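Local atomic coordinates of ubiquitin domain-containing protein DSK2,putative (Plasmodium falciparum, PDB entry 6JL3), a protein that probably acts as a ubiquitin shuttle factor whose ubiquitin-like domain recognises receptors of the proteasome. Residues A44-F49 with T70-S76; F17-I21 with I33-V38. All coordinates share one frame. Residues are numbered along the deposited sequence.

Both interactions build the ubiquitin-like fold around one mixed sheet, but at different levels. Interaction 1 lies within the sheet: strands 45-49 and 70-75 pair antiparallel through backbone hydrogen bonds, with Ile47, Met71 and Leu73 buried on the face covered by helix 27-35 and Arg46, Ile48, His72 and Val74 on the outer face. Interaction 2 has no hydrogen bond between its segments; there the end of helix 27-35 and the turn after it lean on the edge strand 15-21 through apolar and aromatic side chains, near the border of the core. The two meet on the helix-facing side of the sheet, where Leu73 CD2 lies 3.7 Å from Val38 CG2.

Interaction 1: residues A44-F49 with T70-S76; sequences AQRIIF and TMHLVRS
Strands 45-49 and 70-75 run antiparallel, their axes 4.7 Å apart at closest approach and directions at 151°. Ile47 faces Leu73 in a non-hydrogen-bonded pair (CA-CA 4.8 Å), flanked by two hydrogen-bonded pairs (Arg46 N to Val74 O 2.9 Å, Val74 N to Arg46 O 3.0 Å; Ile48 N to His72 O 2.8 Å, His72 N to Ile48 O 3.0 Å). Ser76 N adds a 2.8 Å bond to Ala44 O. In the beta-grasp fold of ubiquitin, strand 5-11 flanks strand 70-75 and helix 27-35 covers the face bearing Ile47 and Leu73. On that face Ile47 CG1 meets Leu73 CD1 at 3.8 Å and Ile47 CG2 meets Met71 SD at 3.6 Å. Met71 (mtt) places CE 4.0 Å from the centroid of the Phe49 ring (chi1 t), over its face, as a CH-pi contact, with SD oblique at 4.8 Å from it (Met-aromatic). The opposite face carries Ile48 and Val74 (CG1-CG2 4.2 Å), counterpart of ubiquitin's hydrophobic recognition patch and probably the receptor-binding surface. Arg46 NH1 bonds Gln45 O (2.8 Å) and Glu43 O; Ser76 CB covers one guanidinium face, 3.5 Å from Arg46 NH2. A water links Ile48 O (2.8 Å) to His72 ND1 (3.0 Å).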
ATOM      1  N   ALA A  44     -10.341   5.973  -4.609  1.00 14.32           N
ATOM      2  CA  ALA A  44     -11.129   5.511  -3.471  1.00 14.86           C
ATOM      3  C   ALA A  44     -10.292   4.811  -2.410  1.00 13.34           C
ATOM      4  O   ALA A  44     -10.816   4.485  -1.340  1.00 17.09           O
ATOM      5  CB  ALA A  44     -12.221   4.543  -3.933  1.00 17.53           C
ATOM      6  N   GLN A  45      -9.015   4.558  -2.683  1.00 11.36           N
ATOM      7  CA  GLN A  45      -8.186   3.806  -1.762  1.00 10.45           C
ATOM      8  C   GLN A  45      -7.659   4.671  -0.634  1.00 10.85           C
ATOM      9  O   GLN A  45      -7.220   5.809  -0.848  1.00 12.04           O
ATOM     10  CB  GLN A  45      -6.970   3.257  -2.486  1.00 10.34           C
ATOM     11  CG  GLN A  45      -7.239   2.175  -3.472  1.00 10.57           C
ATOM     12  CD  GLN A  45      -5.974   1.692  -4.140  1.00 10.92           C
ATOM     13  OE1 GLN A  45      -4.877   1.792  -3.582  1.00 11.42           O
ATOM     14  NE2 GLN A  45      -6.110   1.176  -5.352  1.00 12.46           N
ATOM     15  N   ARG A  46      -7.632   4.095   0.564  1.00  9.83           N
ATOM     16  CA  ARG A  46      -6.899   4.669   1.689  1.00 10.07           C
ATOM     17  C   ARG A  46      -5.974   3.581   2.215  1.00 10.09           C
ATOM     18  O   ARG A  46      -6.440   2.490   2.585  1.00 10.51           O
ATOM     19  CB  ARG A  46      -7.864   5.150   2.780  1.00 11.20           C
ATOM     20  CG  ARG A  46      -8.891   6.173   2.296  1.00 13.23           C
ATOM     21  CD  ARG A  46      -8.246   7.492   1.872  1.00 15.48           C
ATOM     22  NE  ARG A  46      -9.239   8.472   1.433  1.00 16.14           N
ATOM     23  CZ  ARG A  46      -9.613   8.654   0.172  1.00 19.25           C
ATOM     24  NH1 ARG A  46      -9.082   7.928  -0.800  1.00 19.75           N
ATOM     25  NH2 ARG A  46     -10.524   9.572  -0.121  1.00 22.50           N
ATOM     26  N   ILE A  47      -4.666   3.845   2.191  1.00  9.14           N
ATOM     27  CA  ILE A  47      -3.672   2.911   2.708  1.00  9.05           C
ATOM     28  C   ILE A  47      -3.351   3.297   4.144  1.00  9.23           C
ATOM     29  O   ILE A  47      -2.945   4.440   4.420  1.00  9.66           O
ATOM     30  CB  ILE A  47      -2.416   2.868   1.826  1.00  9.51           C
ATOM     31  CG1 ILE A  47      -2.775   2.390   0.416  1.00 11.89           C
ATOM     32  CG2 ILE A  47      -1.369   1.969   2.478  1.00 10.66           C
ATOM     33  CD1 ILE A  47      -1.607   2.344  -0.555  1.00 12.68           C
ATOM     34  N   ILE A  48      -3.543   2.345   5.059  1.00  8.91           N
ATOM     35  CA  ILE A  48      -3.395   2.558   6.494  1.00  9.08           C
ATOM     36  C   ILE A  48      -2.158   1.800   6.956  1.00  8.82           C
ATOM     37  O   ILE A  48      -2.046   0.590   6.740  1.00  9.29           O
ATOM     38  CB  ILE A  48      -4.633   2.067   7.273  1.00 10.84           C
ATOM     39  CG1 ILE A  48      -5.935   2.545   6.612  1.00 12.77           C
ATOM     40  CG2 ILE A  48      -4.489   2.444   8.753  1.00 12.23           C
ATOM     41  CD1 ILE A  48      -6.095   4.017   6.473  1.00 14.64           C
ATOM     42  N   PHE A  49      -1.247   2.508   7.615  1.00  9.35           N
ATOM     43  CA  PHE A  49       0.028   1.943   8.050  1.00  9.24           C
ATOM     44  C   PHE A  49       0.540   2.798   9.196  1.00  9.47           C
ATOM     45  O   PHE A  49       0.471   4.034   9.130  1.00  9.55           O
ATOM     46  CB  PHE A  49       1.012   1.953   6.878  1.00 10.13           C
ATOM     47  CG  PHE A  49       2.381   1.407   7.194  1.00 10.00           C
ATOM     48  CD1 PHE A  49       2.568   0.080   7.563  1.00 11.26           C
ATOM     49  CD2 PHE A  49       3.500   2.215   7.065  1.00 11.01           C
ATOM     50  CE1 PHE A  49       3.842  -0.409   7.825  1.00 11.99           C
ATOM     51  CE2 PHE A  49       4.767   1.733   7.317  1.00 13.95           C
ATOM     52  CZ  PHE A  49       4.938   0.422   7.699  1.00 13.14           C
ATOM     53  N   THR A  70       2.889  -5.481   6.833  1.00 10.36           N
ATOM     54  CA  THR A  70       1.510  -5.552   6.382  1.00 11.15           C
ATOM     55  C   THR A  70       0.869  -4.178   6.530  1.00 11.00           C
ATOM     56  O   THR A  70       1.070  -3.488   7.531  1.00 14.55           O
ATOM     57  CB  THR A  70       0.716  -6.595   7.185  1.00 14.04           C
ATOM     58  OG1 THR A  70       1.306  -7.888   6.992  0.70 11.48           O
ATOM     59  CG2 THR A  70      -0.743  -6.636   6.751  1.00 16.28           C
ATOM     60  N   MET A  71       0.127  -3.774   5.511  1.00  9.33           N
ATOM     61  CA  MET A  71      -0.681  -2.569   5.526  1.00  9.47           C
ATOM     62  C   MET A  71      -2.136  -2.966   5.326  1.00  9.44           C
ATOM     63  O   MET A  71      -2.444  -4.069   4.866  1.00 10.57           O
ATOM     64  CB  MET A  71      -0.264  -1.627   4.397  1.00 10.77           C
ATOM     65  CG  MET A  71       1.210  -1.272   4.412  1.00 11.04           C
ATOM     66  SD  MET A  71       1.596   0.047   3.252  1.00 12.36           S
ATOM     67  CE  MET A  71       3.355   0.241   3.508  1.00 12.78           C
ATOM     68  N   HIS A  72      -3.038  -2.061   5.677  1.00  8.79           N
ATOM     69  CA  HIS A  72      -4.447  -2.251   5.390  1.00  9.08           C
ATOM     70  C   HIS A  72      -4.862  -1.339   4.253  1.00  9.20           C
ATOM     71  O   HIS A  72      -4.385  -0.209   4.134  1.00 10.74           O
ATOM     72  CB  HIS A  72      -5.319  -1.985   6.611  1.00 11.30           C
ATOM     73  CG  HIS A  72      -5.221  -3.045   7.649  1.00 12.91           C
ATOM     74  ND1 HIS A  72      -4.137  -3.160   8.491  1.00 14.89           N
ATOM     75  CD2 HIS A  72      -6.061  -4.055   7.977  1.00 15.90           C
ATOM     76  CE1 HIS A  72      -4.319  -4.184   9.304  1.00 19.18           C
ATOM     77  NE2 HIS A  72      -5.480  -4.746   9.013  1.00 19.81           N
ATOM     78  N   LEU A  73      -5.750  -1.840   3.419  1.00  9.19           N
ATOM     79  CA  LEU A  73      -6.340  -1.078   2.328  1.00  9.32           C
ATOM     80  C   LEU A  73      -7.845  -1.041   2.541  1.00  9.47           C
ATOM     81  O   LEU A  73      -8.495  -2.094   2.620  1.00 10.70           O
ATOM     82  CB  LEU A  73      -5.990  -1.729   0.992  1.00 10.94           C
ATOM     83  CG  LEU A  73      -6.522  -1.030  -0.247  1.00 11.67           C
ATOM     84  CD1 LEU A  73      -5.942   0.358  -0.385  1.00 16.06           C
ATOM     85  CD2 LEU A  73      -6.201  -1.884  -1.462  1.00 14.32           C
ATOM     86  N   VAL A  74      -8.388   0.166   2.661  1.00  9.98           N
ATOM     87  CA  VAL A  74      -9.812   0.375   2.868  1.00 10.83           C
ATOM     88  C   VAL A  74     -10.318   1.367   1.825  1.00 11.53           C
ATOM     89  O   VAL A  74      -9.542   2.043   1.144  1.00 12.27           O
ATOM     90  CB  VAL A  74     -10.146   0.844   4.304  1.00 11.70           C
ATOM     91  CG1 VAL A  74      -9.606  -0.157   5.323  1.00 12.39           C
ATOM     92  CG2 VAL A  74      -9.616   2.238   4.577  1.00 12.39           C
ATOM     93  N   ARG A  75     -11.637   1.422   1.693  1.00 13.33           N
ATOM     94  CA  ARG A  75     -12.290   2.350   0.791  1.00 15.39           C
ATOM     95  C   ARG A  75     -12.642   3.636   1.522  1.00 19.21           C
ATOM     96  O   ARG A  75     -13.013   3.619   2.698  1.00 26.44           O
ATOM     97  CB  ARG A  75     -13.596   1.757   0.279  1.00 21.40           C
ATOM     98  CG  ARG A  75     -13.490   0.724  -0.803  1.00 27.62           C
ATOM     99  CD  ARG A  75     -14.886   0.398  -1.335  1.00 30.67           C
ATOM    100  NE  ARG A  75     -14.816  -0.710  -2.278  1.00 32.36           N
ATOM    101  CZ  ARG A  75     -14.687  -0.573  -3.591  1.00 34.10           C
ATOM    102  NH1 ARG A  75     -14.638   0.632  -4.144  1.00 31.63           N
ATOM    103  NH2 ARG A  75     -14.610  -1.651  -4.356  1.00 36.00           N
ATOM    104  N   SER A  76     -12.541   4.752   0.804  1.00 19.96           N
ATOM    105  CA  SER A  76     -13.018   6.036   1.303  1.00 25.83           C
ATOM    106  C   SER A  76     -14.438   5.858   1.807  1.00 26.13           C
ATOM    107  O   SER A  76     -15.309   5.424   1.053  1.00 27.23           O
ATOM    108  CB  SER A  76     -13.007   7.073   0.188  1.00 28.40           C
ATOM    109  OG  SER A  76     -13.664   6.578  -0.962  1.00 31.31           O
TER
HETATM  110  O   HOH W   1      -2.268  -0.918   9.055  1.00 20.72           O

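Interaction 2: residues F17-I21 with I33-V38; sequences FTVAI and ICAEHV
Ile33 opens the contact from the C-terminal part of helix 27-35, with strand residues 17-21 extended beside it and alternating, so that Phe17, Val19 and Ile21 direct CB toward the helix and Thr18 and Ala20 away. The backbones stay well apart: CA-CA is 8.3 Å for Ile33-Val19 and 7.6 Å for His37-Phe17, and side chains bridge the gap, with no hydrogen bond between the segments. Ile33 (chi1 m, chi2 t) spans two strand residues, its CG2 3.8 Å from Val19 CG1 and its CD1 3.7 Å from Ile21 CG2. Next, Cys34 (chi1 m) brings SG to the edge of the Phe17 ring, 3.9 Å from CZ, as a sulfur-aromatic contact. This is the beta-grasp packing of the ubiquitin fold, in which the helix crosses the concave side of the sheet; here its C-terminal end meets the hairpin strand at the sheet's margin, while Cys34 also touches Phe9 of the adjoining strand. Further on, Cys34 O accepts bonds from both His37 N and Val38 N (each 2.9 Å), and the chain turns back toward the strand. His37 (chi1 m, chi2 80°) is held by ND1 bonding Ile33 O at 2.8 Å. That orientation sets its ring nearly parallel to Phe17 (7°, centroids 5.0 Å apart), but slid so far that the overlap is slight; instead His37 CB sits over the Phe17 face, 3.7 Å from the centroid, and Val19 CG1 over the His37 ring at 3.7 Å from its centroid. Val38, in extended conformation, adds an apolar contact to Phe17 (chi1 p), its CG1 3.6 Å from Phe17 CE1.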
ATOM      1  N   PHE A  17      -3.272  -9.882  -0.405  1.00  9.88           N
ATOM      2  CA  PHE A  17      -2.264 -10.101  -1.436  1.00 10.26           C
ATOM      3  C   PHE A  17      -0.946  -9.511  -0.960  1.00  9.90           C
ATOM      4  O   PHE A  17      -0.915  -8.645  -0.083  1.00 10.86           O
ATOM      5  CB  PHE A  17      -2.665  -9.523  -2.809  1.00 11.28           C
ATOM      6  CG  PHE A  17      -2.736  -8.024  -2.841  1.00 11.21           C
ATOM      7  CD1 PHE A  17      -3.885  -7.366  -2.431  1.00 11.70           C
ATOM      8  CD2 PHE A  17      -1.658  -7.265  -3.273  1.00 11.96           C
ATOM      9  CE1 PHE A  17      -3.958  -5.990  -2.449  1.00 12.68           C
ATOM     10  CE2 PHE A  17      -1.730  -5.888  -3.292  1.00 13.76           C
ATOM     11  CZ  PHE A  17      -2.878  -5.246  -2.877  1.00 13.41           C
ATOM     12  N   THR A  18       0.145  -9.991  -1.557  1.00 10.12           N
ATOM     13  CA  THR A  18       1.488  -9.498  -1.276  1.00 10.08           C
ATOM     14  C   THR A  18       2.130  -9.084  -2.590  1.00 10.74           C
ATOM     15  O   THR A  18       1.958  -9.761  -3.606  1.00 12.72           O
ATOM     16  CB  THR A  18       2.346 -10.585  -0.599  1.00 11.75           C
ATOM     17  OG1 THR A  18       1.734 -10.970   0.641  1.00 13.56           O
ATOM     18  CG2 THR A  18       3.769 -10.104  -0.341  1.00 13.67           C
ATOM     19  N   VAL A  19       2.850  -7.959  -2.567  1.00 10.55           N
ATOM     20  CA  VAL A  19       3.584  -7.471  -3.726  1.00 10.68           C
ATOM     21  C   VAL A  19       5.039  -7.222  -3.352  1.00  9.93           C
ATOM     22  O   VAL A  19       5.379  -6.979  -2.194  1.00 12.76           O
ATOM     23  CB  VAL A  19       2.963  -6.195  -4.338  1.00 11.78           C
ATOM     24  CG1 VAL A  19       1.717  -6.544  -5.122  1.00 13.40           C
ATOM     25  CG2 VAL A  19       2.661  -5.161  -3.257  1.00 12.93           C
ATOM     26  N   ALA A  20       5.898  -7.278  -4.362  1.00 10.02           N
ATOM     27  CA  ALA A  20       7.311  -6.948  -4.228  1.00 10.29           C
ATOM     28  C   ALA A  20       7.526  -5.594  -4.890  1.00 10.53           C
ATOM     29  O   ALA A  20       7.294  -5.448  -6.093  1.00 11.63           O
ATOM     30  CB  ALA A  20       8.179  -8.017  -4.891  1.00 13.36           C
ATOM     31  N   ILE A  21       7.954  -4.614  -4.099  1.00 11.41           N
ATOM     32  CA  ILE A  21       8.017  -3.229  -4.530  1.00 11.70           C
ATOM     33  C   ILE A  21       9.384  -2.644  -4.195  1.00 12.52           C
ATOM     34  O   ILE A  21      10.071  -3.096  -3.274  1.00 12.98           O
ATOM     35  CB  ILE A  21       6.900  -2.395  -3.865  1.00 12.10           C
ATOM     36  CG1 ILE A  21       7.042  -2.411  -2.338  1.00 13.58           C
ATOM     37  CG2 ILE A  21       5.536  -2.925  -4.263  1.00 14.99           C
ATOM     38  CD1 ILE A  21       6.127  -1.431  -1.633  1.00 18.03           C
ATOM     39  N   ILE A  33      -0.357   0.136  -7.909  1.00 10.19           N
ATOM     40  CA  ILE A  33      -0.124  -1.300  -7.794  1.00 10.86           C
ATOM     41  C   ILE A  33      -1.343  -1.985  -7.184  1.00 10.57           C
ATOM     42  O   ILE A  33      -1.813  -3.018  -7.679  1.00 10.91           O
ATOM     43  CB  ILE A  33       1.151  -1.567  -6.972  1.00 11.18           C
ATOM     44  CG1 ILE A  33       2.398  -1.115  -7.738  1.00 11.90           C
ATOM     45  CG2 ILE A  33       1.247  -3.046  -6.608  1.00 11.90           C
ATOM     46  CD1 ILE A  33       3.669  -1.104  -6.897  1.00 13.55           C
ATOM     47  N   CYS A  34      -1.883  -1.427  -6.101  1.00 10.21           N
ATOM     48  CA  CYS A  34      -3.033  -2.037  -5.444  1.00 10.33           C
ATOM     49  C   CYS A  34      -4.216  -2.150  -6.397  1.00 10.66           C
ATOM     50  O   CYS A  34      -4.944  -3.155  -6.383  1.00 10.78           O
ATOM     51  CB  CYS A  34      -3.431  -1.240  -4.204  1.00 10.69           C
ATOM     52  SG  CYS A  34      -2.327  -1.430  -2.805  1.00 12.16           S
ATOM     53  N   ALA A  35      -4.431  -1.126  -7.234  1.00 10.47           N
ATOM     54  CA  ALA A  35      -5.559  -1.144  -8.157  1.00 11.89           C
ATOM     55  C   ALA A  35      -5.415  -2.224  -9.221  1.00 11.29           C
ATOM     56  O   ALA A  35      -6.424  -2.648  -9.787  1.00 13.51           O
ATOM     57  CB  ALA A  35      -5.727   0.223  -8.832  1.00 12.94           C
ATOM     58  N   GLU A  36      -4.195  -2.673  -9.502  1.00 10.88           N
ATOM     59  CA  GLU A  36      -3.968  -3.793 -10.407  1.00 11.55           C
ATOM     60  C   GLU A  36      -4.096  -5.142  -9.713  1.00 12.44           C
ATOM     61  O   GLU A  36      -3.975  -6.176 -10.381  1.00 15.04           O
ATOM     62  CB  GLU A  36      -2.604  -3.625 -11.092  1.00 11.97           C
ATOM     63  CG  GLU A  36      -2.615  -2.441 -12.063  1.00 12.53           C
ATOM     64  CD  GLU A  36      -1.350  -2.247 -12.884  0.80 10.62           C
ATOM     65  OE1 GLU A  36      -0.323  -2.898 -12.618  0.74 11.40           O
ATOM     66  OE2 GLU A  36      -1.393  -1.415 -13.820  0.78 12.69           O
ATOM     67  N   HIS A  37      -4.373  -5.151  -8.406  1.00 10.94           N
ATOM     68  CA  HIS A  37      -4.555  -6.378  -7.641  1.00 11.00           C
ATOM     69  C   HIS A  37      -5.931  -6.549  -7.011  1.00 11.31           C
ATOM     70  O   HIS A  37      -6.307  -7.688  -6.721  1.00 13.82           O
ATOM     71  CB  HIS A  37      -3.483  -6.495  -6.540  1.00 11.59           C
ATOM     72  CG  HIS A  37      -2.113  -6.737  -7.083  1.00 11.45           C
ATOM     73  ND1 HIS A  37      -1.323  -5.729  -7.601  1.00 11.59           N
ATOM     74  CD2 HIS A  37      -1.406  -7.882  -7.241  1.00 12.46           C
ATOM     75  CE1 HIS A  37      -0.189  -6.242  -8.037  1.00 11.98           C
ATOM     76  NE2 HIS A  37      -0.210  -7.550  -7.828  1.00 13.49           N
ATOM     77  N   VAL A  38      -6.684  -5.470  -6.778  1.00 10.80           N
ATOM     78  CA  VAL A  38      -8.008  -5.538  -6.173  1.00 10.91           C
ATOM     79  C   VAL A  38      -8.894  -4.493  -6.837  1.00 11.78           C
ATOM     80  O   VAL A  38      -8.417  -3.532  -7.443  1.00 13.58           O
ATOM     81  CB  VAL A  38      -7.982  -5.325  -4.641  1.00 12.84           C
ATOM     82  CG1 VAL A  38      -7.159  -6.411  -3.976  0.50 13.37           C
ATOM     83  CG2 VAL A  38      -7.454  -3.940  -4.267  1.00 13.76           C
TER